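Local atomic coordinates of alpha-rhamnosidase (Dictyoglomus thermophilum, PDB entry 6I60), a protein that probably hydrolyses terminal non-reducing alpha-L-rhamnose residues from alpha-L-rhamnosides, as a bacterial glycoside hydrolase with a six-hairpin catalytic domain. Residues A[537-542]-A[553-558]; A[560-565]-A[590-595]; A[544-549]-A[608-613]. All coordinates share one frame; numbering follows the deposited sequence.

Contact 1 of 3, residues A[537-542]-A[553-558]; sequences AQKENG and SIYPGD. With AE3 (2-(2-ethoxyethoxy)ethanol), chain H.
Y555 lies across the side chain of K539 and reaches the backbone of A537, tying together two parts of the long loop between helices 524-535 and 559-562 in the six-hairpin, (alpha/alpha)6-barrel domain. The first part includes a type I beta turn from K539 to G542, closed by G542 N to K539 O. Y555 CB packs on the bound 2-(2-ethoxyethoxy)ethanol, 3.8 Å from AE3 C6. The ring carbon CG is the first to feel the lysine, and CD2 comes closer, 3.7 Å from K539 CD. This methylene sits over a ring face in a CH-pi contact, 4.2 Å from the Y555 centroid. On the ring's other side, CD1 and CE1 pass the ligand, with CE1 3.9 Å from AE3 C2. CE2 meets K539 CG, and the phenol then ends on A537, whose CB also touches the hydroxyl. With CG beside its backbone N, K539 passes slantwise over the tyrosine ring, and the bend at chi3 (106°) carries its ammonium on to the ligand. There NZ donates to AE3 O3 at 3.1 Å and more weakly to AE3 O2; its cation-pi attraction to the ring is weak at best. The only direct hydrogen bond between the segments is at the phenol: Y555 OH donates to A537 O at 2.8 Å, in the carbonyl plane and on a lone pair, with a C=O...O angle of 133°.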
loop_
_atom_site.group_PDB
_atom_site.type_symbol
_atom_site.label_atom_id
_atom_site.label_comp_id
_atom_site.label_asym_id
_atom_site.label_seq_id
_atom_site.Cartn_x
_atom_site.Cartn_y
_atom_site.Cartn_z
ATOM N N ALA A 537 -12.774 12.473 -3.160
ATOM C CA ALA A 537 -13.828 11.952 -4.015
ATOM C C ALA A 537 -15.156 11.800 -3.290
ATOM O O ALA A 537 -16.121 11.313 -3.892
ATOM C CB ALA A 537 -13.411 10.602 -4.615
ATOM N N GLN A 538 -15.236 12.201 -2.025
ATOM C CA GLN A 538 -16.487 12.119 -1.284
ATOM C C GLN A 538 -17.454 13.184 -1.789
ATOM O O GLN A 538 -17.125 14.374 -1.807
ATOM C CB GLN A 538 -16.226 12.291 0.210
ATOM C CG GLN A 538 -17.404 11.915 1.090
ATOM C CD GLN A 538 -17.043 11.873 2.558
ATOM O OE1 GLN A 538 -16.103 12.537 2.997
ATOM N NE2 GLN A 538 -17.788 11.089 3.328
ATOM N N LYS A 539 -18.644 12.754 -2.201
ATOM C CA LYS A 539 -19.655 13.680 -2.684
ATOM C C LYS A 539 -20.251 14.471 -1.519
ATOM O O LYS A 539 -19.990 14.197 -0.344
ATOM C CB LYS A 539 -20.749 12.928 -3.442
ATOM C CG LYS A 539 -20.374 12.569 -4.873
ATOM C CD LYS A 539 -21.586 12.106 -5.668
ATOM C CE LYS A 539 -22.033 13.168 -6.660
ATOM N NZ LYS A 539 -23.372 12.862 -7.241
ATOM N N GLU A 540 -21.066 15.472 -1.866
ATOM C CA GLU A 540 -21.656 16.336 -0.848
ATOM C C GLU A 540 -22.616 15.572 0.057
ATOM O O GLU A 540 -22.703 15.869 1.254
ATOM C CB GLU A 540 -22.373 17.515 -1.506
ATOM C CG GLU A 540 -21.539 18.787 -1.569
ATOM C CD GLU A 540 -20.710 18.879 -2.838
ATOM O OE1 GLU A 540 -20.147 19.963 -3.103
ATOM O OE2 GLU A 540 -20.623 17.868 -3.569
ATOM N N ASN A 541 -23.333 14.591 -0.486
ATOM C CA ASN A 541 -24.237 13.765 0.305
ATOM C C ASN A 541 -23.515 12.670 1.079
ATOM O O ASN A 541 -24.178 11.824 1.687
ATOM C CB ASN A 541 -25.304 13.138 -0.596
ATOM C CG ASN A 541 -24.709 12.265 -1.683
ATOM O OD1 ASN A 541 -23.491 12.165 -1.819
ATOM N ND2 ASN A 541 -25.571 11.631 -2.468
ATOM N N GLY A 542 -22.185 12.663 1.067
ATOM C CA GLY A 542 -21.418 11.648 1.757
ATOM C C GLY A 542 -21.124 10.405 0.953
ATOM O O GLY A 542 -20.556 9.454 1.504
ATOM N N SER A 553 -16.337 6.775 -12.812
ATOM C CA SER A 553 -17.302 7.307 -11.857
ATOM C C SER A 553 -18.358 6.245 -11.573
ATOM O O SER A 553 -19.220 5.974 -12.415
ATOM C CB SER A 553 -17.939 8.587 -12.393
ATOM O OG SER A 553 -17.205 9.728 -11.984
ATOM N N ILE A 554 -18.293 5.642 -10.391
ATOM C CA ILE A 554 -19.286 4.664 -9.948
ATOM C C ILE A 554 -19.825 5.166 -8.613
ATOM O O ILE A 554 -19.287 4.870 -7.542
ATOM C CB ILE A 554 -18.713 3.249 -9.838
ATOM C CG1 ILE A 554 -18.430 2.689 -11.231
ATOM C CG2 ILE A 554 -19.694 2.323 -9.135
ATOM C CD1 ILE A 554 -16.971 2.659 -11.593
ATOM N N TYR A 555 -20.898 5.952 -8.674
ATOM C CA TYR A 555 -21.569 6.489 -7.506
ATOM C C TYR A 555 -23.031 6.062 -7.500
ATOM O O TYR A 555 -23.681 6.078 -8.550
ATOM C CB TYR A 555 -21.502 8.023 -7.480
ATOM C CG TYR A 555 -20.138 8.614 -7.203
ATOM C CD1 TYR A 555 -19.277 8.943 -8.243
ATOM C CD2 TYR A 555 -19.723 8.873 -5.903
ATOM C CE1 TYR A 555 -18.035 9.500 -7.995
ATOM C CE2 TYR A 555 -18.483 9.430 -5.644
ATOM C CZ TYR A 555 -17.644 9.743 -6.693
ATOM O OH TYR A 555 -16.408 10.296 -6.441
ATOM N N PRO A 556 -23.577 5.668 -6.340
ATOM C CA PRO A 556 -22.854 5.525 -5.074
ATOM C C PRO A 556 -22.121 4.194 -4.981
ATOM O O PRO A 556 -22.193 3.385 -5.905
ATOM C CB PRO A 556 -23.963 5.609 -4.030
ATOM C CG PRO A 556 -25.157 5.055 -4.722
ATOM C CD PRO A 556 -25.019 5.405 -6.182
ATOM N N GLY A 557 -21.433 3.966 -3.869
ATOM C CA GLY A 557 -20.612 2.786 -3.700
ATOM C C GLY A 557 -21.316 1.676 -2.942
ATOM O O GLY A 557 -22.237 1.917 -2.165
ATOM N N ASP A 558 -20.872 0.448 -3.192
ATOM C CA ASP A 558 -21.347 -0.687 -2.419
ATOM C C ASP A 558 -20.893 -0.541 -0.968
ATOM O O ASP A 558 -19.760 -0.120 -0.714
ATOM C CB ASP A 558 -20.817 -1.994 -3.013
ATOM C CG ASP A 558 -21.491 -3.227 -2.430
ATOM O OD1 ASP A 558 -21.204 -3.575 -1.265
ATOM O OD2 ASP A 558 -22.301 -3.855 -3.143
HETATM C C2 AE3 H . -19.962 12.444 -9.771
HETATM O O2 AE3 H . -21.276 11.962 -9.578
HETATM C C3 AE3 H . -22.026 11.880 -10.772
HETATM C C4 AE3 H . -23.491 11.720 -10.416
HETATM O O3 AE3 H . -23.625 10.669 -9.481
HETATM C C5 AE3 H . -24.972 10.335 -9.208
HETATM C C6 AE3 H . -25.015 9.045 -8.412
HETATM O O4 AE3 H . -26.351 8.561 -8.377
#

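Contact 2 of 3, residues A[560-565]-A[590-595]; sequences AWSTAY and KKYVEF
Y592 reaches out from helix 586-599 to S562, where helices 559-562 and 564-576 follow one another in the alpha-helical barrel of the six-hairpin domain. A single tyrosine side chain accounts for most of this buried packing between helices. The tyrosine has its CG anti to the backbone N (chi1 169°), which points the ring away from its own helix, with the hydroxyl leading. Its outer corner meets the serine methylene: S562 CB is 3.3 Å from Y592 OH and 3.5 Å from Y592 CE1. The serine carbonyl takes part as well, S562 O standing 4.1 Å above the Y592 ring plane and offset toward the rim. S562 places OG beside its backbone N (chi1 -65°), so its carbon rather than its oxygen makes the close approach to the phenol; OG packs by G557. All of this is van der Waals contact.

T563 adds only a little; its OG1 is held by D637 of helix 626-648, a residue that Y592 also touches. F595, nearly one turn on from Y592 along the same helix, packs against P556 in the loop that leads into helix 559-562. The phenol also nears the backbone just past the serine, Y592 OH lying 4.2 Å from T563 N.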
loop_
_atom_site.group_PDB
_atom_site.type_symbol
_atom_site.label_atom_id
_atom_site.label_comp_id
_atom_site.label_asym_id
_atom_site.label_seq_id
_atom_site.Cartn_x
_atom_site.Cartn_y
_atom_site.Cartn_z
ATOM N N ALA A 560 -19.982 -2.770 1.142
ATOM C CA ALA A 560 -18.784 -3.579 1.342
ATOM C C ALA A 560 -17.555 -2.952 0.700
ATOM O O ALA A 560 -16.429 -3.321 1.052
ATOM C CB ALA A 560 -18.995 -4.987 0.785
ATOM N N TRP A 561 -17.747 -2.023 -0.234
ATOM C CA TRP A 561 -16.654 -1.327 -0.897
ATOM C C TRP A 561 -16.349 0.009 -0.224
ATOM O O TRP A 561 -15.201 0.276 0.145
ATOM C CB TRP A 561 -16.997 -1.113 -2.377
ATOM C CG TRP A 561 -16.461 -2.175 -3.296
ATOM C CD1 TRP A 561 -15.646 -1.985 -4.373
ATOM C CD2 TRP A 561 -16.707 -3.585 -3.224
ATOM N NE1 TRP A 561 -15.366 -3.187 -4.974
ATOM C CE2 TRP A 561 -16.004 -4.186 -4.287
ATOM C CE3 TRP A 561 -17.452 -4.398 -2.364
ATOM C CZ2 TRP A 561 -16.023 -5.560 -4.512
ATOM C CZ3 TRP A 561 -17.469 -5.762 -2.589
ATOM C CH2 TRP A 561 -16.759 -6.329 -3.654
ATOM N N SER A 562 -17.371 0.847 -0.041
ATOM C CA SER A 562 -17.180 2.176 0.527
ATOM C C SER A 562 -16.745 2.144 1.984
ATOM O O SER A 562 -16.348 3.188 2.513
ATOM C CB SER A 562 -18.466 2.991 0.394
ATOM O OG SER A 562 -18.780 3.230 -0.965
ATOM N N THR A 563 -16.808 0.985 2.643
ATOM C CA THR A 563 -16.342 0.874 4.020
ATOM C C THR A 563 -14.838 1.077 4.153
ATOM O O THR A 563 -14.341 1.163 5.281
ATOM C CB THR A 563 -16.721 -0.490 4.596
ATOM O OG1 THR A 563 -16.488 -0.496 6.009
ATOM C CG2 THR A 563 -15.891 -1.586 3.946
ATOM N N ALA A 564 -14.111 1.159 3.036
ATOM C CA ALA A 564 -12.664 1.325 3.086
ATOM C C ALA A 564 -12.248 2.654 3.701
ATOM O O ALA A 564 -11.107 2.780 4.157
ATOM C CB ALA A 564 -12.074 1.199 1.681
ATOM N N TYR A 565 -13.142 3.647 3.723
ATOM C CA TYR A 565 -12.794 4.940 4.305
ATOM C C TYR A 565 -12.576 4.824 5.809
ATOM O O TYR A 565 -11.522 5.214 6.323
ATOM C CB TYR A 565 -13.883 5.967 3.995
ATOM C CG TYR A 565 -13.434 7.404 4.159
ATOM C CD1 TYR A 565 -12.087 7.727 4.244
ATOM C CD2 TYR A 565 -14.360 8.438 4.227
ATOM C CE1 TYR A 565 -11.673 9.036 4.392
ATOM C CE2 TYR A 565 -13.956 9.751 4.376
ATOM C CZ TYR A 565 -12.610 10.045 4.458
ATOM O OH TYR A 565 -12.200 11.350 4.605
ATOM N N LYS A 590 -18.682 10.772 9.438
ATOM C CA LYS A 590 -20.046 11.126 9.808
ATOM C C LYS A 590 -20.909 11.370 8.580
ATOM O O LYS A 590 -22.115 11.095 8.603
ATOM C CB LYS A 590 -20.040 12.363 10.707
ATOM C CG LYS A 590 -20.331 12.082 12.175
ATOM C CD LYS A 590 -20.583 13.371 12.946
ATOM C CE LYS A 590 -22.031 13.468 13.415
ATOM N NZ LYS A 590 -22.282 14.692 14.234
ATOM N N LYS A 591 -20.312 11.874 7.498
ATOM C CA LYS A 591 -21.083 12.161 6.295
ATOM C C LYS A 591 -21.424 10.888 5.530
ATOM O O LYS A 591 -22.532 10.764 4.996
ATOM C CB LYS A 591 -20.319 13.136 5.400
ATOM C CG LYS A 591 -21.217 14.029 4.562
ATOM C CD LYS A 591 -20.425 15.138 3.889
ATOM C CE LYS A 591 -20.374 16.388 4.754
ATOM N NZ LYS A 591 -20.051 17.598 3.949
ATOM N N TYR A 592 -20.491 9.933 5.462
ATOM C CA TYR A 592 -20.781 8.687 4.760
ATOM C C TYR A 592 -21.799 7.851 5.522
ATOM O O TYR A 592 -22.724 7.289 4.923
ATOM C CB TYR A 592 -19.505 7.880 4.529
ATOM C CG TYR A 592 -19.801 6.474 4.056
ATOM C CD1 TYR A 592 -20.293 6.242 2.777
ATOM C CD2 TYR A 592 -19.622 5.382 4.896
ATOM C CE1 TYR A 592 -20.582 4.962 2.342
ATOM C CE2 TYR A 592 -19.907 4.097 4.468
ATOM C CZ TYR A 592 -20.387 3.894 3.190
ATOM O OH TYR A 592 -20.673 2.618 2.757
ATOM N N VAL A 593 -21.639 7.744 6.844
ATOM C CA VAL A 593 -22.623 7.032 7.652
ATOM C C VAL A 593 -23.988 7.693 7.531
ATOM O O VAL A 593 -25.021 7.011 7.523
ATOM C CB VAL A 593 -22.140 6.953 9.115
ATOM C CG1 VAL A 593 -23.264 6.498 10.037
ATOM C CG2 VAL A 593 -20.948 6.015 9.217
ATOM N N GLU A 594 -24.018 9.024 7.409
ATOM C CA GLU A 594 -25.278 9.717 7.163
ATOM C C GLU A 594 -25.897 9.278 5.841
ATOM O O GLU A 594 -27.121 9.135 5.738
ATOM C CB GLU A 594 -25.053 11.229 7.175
ATOM C CG GLU A 594 -26.251 12.033 7.649
ATOM C CD GLU A 594 -26.826 11.508 8.952
ATOM O OE1 GLU A 594 -28.068 11.416 9.056
ATOM O OE2 GLU A 594 -26.035 11.190 9.869
ATOM N N PHE A 595 -25.066 9.060 4.819
ATOM C CA PHE A 595 -25.587 8.597 3.537
ATOM C C PHE A 595 -26.084 7.160 3.629
ATOM O O PHE A 595 -27.091 6.805 3.006
ATOM C CB PHE A 595 -24.521 8.718 2.450
ATOM C CG PHE A 595 -24.911 8.065 1.156
ATOM C CD1 PHE A 595 -24.376 6.841 0.790
ATOM C CD2 PHE A 595 -25.827 8.668 0.312
ATOM C CE1 PHE A 595 -24.742 6.235 -0.396
ATOM C CE2 PHE A 595 -26.196 8.067 -0.877
ATOM C CZ PHE A 595 -25.654 6.848 -1.230
#

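Contact 3 of 3, residues A[544-549]-A[608-613]; sequences LSDVIP and YKYGDW
The carboxylate of D546 and the phenol ring of Y610 meet with their planes 55° apart, and the aspartate sits at the edge of the ring, D546 CG lying in the ring plane. K609 CB lies over the centre of one face of that ring, 3.9 Å above it, and W613 CZ3 is also at the edge, in plane. The indole of W613 takes Y610 CD2 over one of its own faces, toward the rim, and Y610 O at its edge, so the 608-613 loop folds back on itself round the tyrosine.

The polar link to 544-549 runs through one oxygen. D546 OD2 accepts from Y610 OH at 2.8 Å and from K609 NZ, also at 2.8 Å, the latter as a salt bridge. Both donors stand well out of the carboxylate plane, 44° for the hydroxyl and 41° for the ammonium, and they come from opposite faces, gripping OD2 from above and below. The lysine gets there by a bend at chi3. P556 O is a probable further partner of K609 NZ, although its modelled distance is too short to be trusted. The other carboxylate oxygen, OD1, takes the backbone N of D558, whose own OD2 receives the backbone N of both K609 and Y610.

In the fold, residues 544-549 follow helix 524-535, whereas residues 608-613 lie in the loop between helix 586-599 and helix 626-648, so the aspartate bridges two interhelical loops of the six-hairpin domain. Helix 559-562 lies alongside: its W561 packs on D546 and meets the Y610 ring with the two planes inclined, while L544 reaches S562 and also packs on I534 of helix 524-535.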
loop_
_atom_site.group_PDB
_atom_site.type_symbol
_atom_site.label_atom_id
_atom_site.label_comp_id
_atom_site.label_asym_id
_atom_site.label_seq_id
_atom_site.Cartn_x
_atom_site.Cartn_y
_atom_site.Cartn_z
ATOM N N LEU A 544 -19.459 7.774 -1.830
ATOM C CA LEU A 544 -18.107 7.420 -2.232
ATOM C C LEU A 544 -18.161 6.555 -3.481
ATOM O O LEU A 544 -19.120 5.809 -3.698
ATOM C CB LEU A 544 -17.361 6.679 -1.114
ATOM C CG LEU A 544 -17.068 7.486 0.150
ATOM C CD1 LEU A 544 -16.504 6.594 1.246
ATOM C CD2 LEU A 544 -16.115 8.618 -0.169
ATOM N N SER A 545 -17.121 6.661 -4.303
ATOM C CA SER A 545 -17.027 5.883 -5.528
ATOM C C SER A 545 -16.439 4.505 -5.243
ATOM O O SER A 545 -15.653 4.323 -4.309
ATOM C CB SER A 545 -16.171 6.607 -6.567
ATOM O OG SER A 545 -16.412 6.102 -7.868
ATOM N N ASP A 546 -16.833 3.529 -6.066
ATOM C CA ASP A 546 -16.311 2.177 -5.898
ATOM C C ASP A 546 -14.834 2.096 -6.264
ATOM O O ASP A 546 -14.125 1.212 -5.770
ATOM C CB ASP A 546 -17.126 1.187 -6.728
ATOM C CG ASP A 546 -18.371 0.709 -6.005
ATOM O OD1 ASP A 546 -18.377 0.724 -4.756
ATOM O OD2 ASP A 546 -19.344 0.319 -6.684
ATOM N N VAL A 547 -14.353 2.998 -7.121
ATOM C CA VAL A 547 -12.933 3.115 -7.421
ATOM C C VAL A 547 -12.467 4.512 -7.026
ATOM O O VAL A 547 -13.168 5.505 -7.254
ATOM C CB VAL A 547 -12.618 2.808 -8.905
ATOM C CG1 VAL A 547 -13.396 1.591 -9.372
ATOM C CG2 VAL A 547 -12.911 3.995 -9.804
ATOM N N ILE A 548 -11.303 4.576 -6.387
ATOM C CA ILE A 548 -10.709 5.835 -5.947
ATOM C C ILE A 548 -9.235 5.820 -6.334
ATOM O O ILE A 548 -8.514 4.883 -5.959
ATOM C CB ILE A 548 -10.879 6.049 -4.433
ATOM C CG1 ILE A 548 -12.342 5.887 -4.012
ATOM C CG2 ILE A 548 -10.354 7.416 -4.029
ATOM C CD1 ILE A 548 -13.227 7.035 -4.407
ATOM N N PRO A 549 -8.732 6.821 -7.078
ATOM C CA PRO A 549 -9.430 7.994 -7.622
ATOM C C PRO A 549 -10.502 7.635 -8.650
ATOM O O PRO A 549 -10.375 6.618 -9.334
ATOM C CB PRO A 549 -8.303 8.801 -8.279
ATOM C CG PRO A 549 -7.053 8.310 -7.640
ATOM C CD PRO A 549 -7.293 6.861 -7.378
ATOM N N TYR A 608 -27.202 -3.213 -3.120
ATOM C CA TYR A 608 -25.886 -3.825 -3.216
ATOM C C TYR A 608 -25.613 -4.130 -4.679
ATOM O O TYR A 608 -26.534 -4.409 -5.451
ATOM C CB TYR A 608 -25.784 -5.102 -2.372
ATOM C CG TYR A 608 -26.371 -6.328 -3.030
ATOM C CD1 TYR A 608 -27.736 -6.580 -2.976
ATOM C CD2 TYR A 608 -25.563 -7.239 -3.702
ATOM C CE1 TYR A 608 -28.282 -7.700 -3.575
ATOM C CE2 TYR A 608 -26.100 -8.363 -4.305
ATOM C CZ TYR A 608 -27.460 -8.589 -4.237
ATOM O OH TYR A 608 -28.004 -9.705 -4.833
ATOM N N LYS A 609 -24.341 -4.067 -5.050
ATOM C CA LYS A 609 -23.907 -4.385 -6.405
ATOM C C LYS A 609 -23.035 -5.625 -6.475
ATOM O O LYS A 609 -23.246 -6.475 -7.341
ATOM C CB LYS A 609 -23.149 -3.198 -7.008
ATOM C CG LYS A 609 -23.982 -1.936 -7.128
ATOM C CD LYS A 609 -23.158 -0.784 -7.668
ATOM C CE LYS A 609 -22.325 -0.147 -6.572
ATOM N NZ LYS A 609 -21.980 1.265 -6.891
ATOM N N TYR A 610 -22.068 -5.753 -5.570
ATOM C CA TYR A 610 -21.119 -6.856 -5.578
ATOM C C TYR A 610 -21.353 -7.849 -4.451
ATOM O O TYR A 610 -21.466 -9.053 -4.704
ATOM C CB TYR A 610 -19.687 -6.306 -5.508
ATOM C CG TYR A 610 -19.482 -5.058 -6.334
ATOM C CD1 TYR A 610 -19.101 -3.861 -5.738
ATOM C CD2 TYR A 610 -19.675 -5.073 -7.709
ATOM C CE1 TYR A 610 -18.917 -2.716 -6.491
ATOM C CE2 TYR A 610 -19.491 -3.933 -8.470
ATOM C CZ TYR A 610 -19.114 -2.759 -7.855
ATOM O OH TYR A 610 -18.933 -1.621 -8.607
ATOM N N GLY A 611 -21.434 -7.376 -3.209
ATOM C CA GLY A 611 -21.622 -8.284 -2.090
ATOM C C GLY A 611 -20.439 -9.217 -1.938
ATOM O O GLY A 611 -19.281 -8.830 -2.128
ATOM N N ASP A 612 -20.729 -10.472 -1.592
ATOM C CA ASP A 612 -19.704 -11.514 -1.512
ATOM C C ASP A 612 -19.236 -11.828 -2.931
ATOM O O ASP A 612 -19.679 -12.780 -3.578
ATOM C CB ASP A 612 -20.246 -12.752 -0.808
ATOM C CG ASP A 612 -19.171 -13.518 -0.065
ATOM O OD1 ASP A 612 -18.084 -12.950 0.173
ATOM O OD2 ASP A 612 -19.414 -14.692 0.283
ATOM N N TRP A 613 -18.315 -10.999 -3.417
ATOM C CA TRP A 613 -17.852 -11.085 -4.796
ATOM C C TRP A 613 -17.047 -12.360 -5.027
ATOM O O TRP A 613 -16.129 -12.677 -4.263
ATOM C CB TRP A 613 -17.000 -9.860 -5.127
ATOM C CG TRP A 613 -16.866 -9.550 -6.587
ATOM C CD1 TRP A 613 -15.706 -9.466 -7.301
ATOM C CD2 TRP A 613 -17.924 -9.253 -7.506
ATOM N NE1 TRP A 613 -15.976 -9.146 -8.610
ATOM C CE2 TRP A 613 -17.330 -9.009 -8.760
ATOM C CE3 TRP A 613 -19.313 -9.178 -7.391
ATOM C CZ2 TRP A 613 -18.079 -8.690 -9.890
ATOM C CZ3 TRP A 613 -20.055 -8.859 -8.512
ATOM C CH2 TRP A 613 -19.437 -8.618 -9.744
#

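All three contacts lie in the six-hairpin domain within about 11 Å of each other, centre to centre. Contact 2 is fully buried, joins helices and is held by van der Waals packing alone, although a phenol and a serine make it; contacts 1 and 3 are partly buried and join loops, and there polar bonds do the work. In contact 1 a phenol donates to a backbone carbonyl, in contact 3 to a carboxylate that also holds a lysine. Contacts 1 and 3 draw on one loop, 536-558, and their segments alternate along the chain. Contact 2 is nested within the span closed by contact 3, and G542 O of contact 1 packs on its Y592.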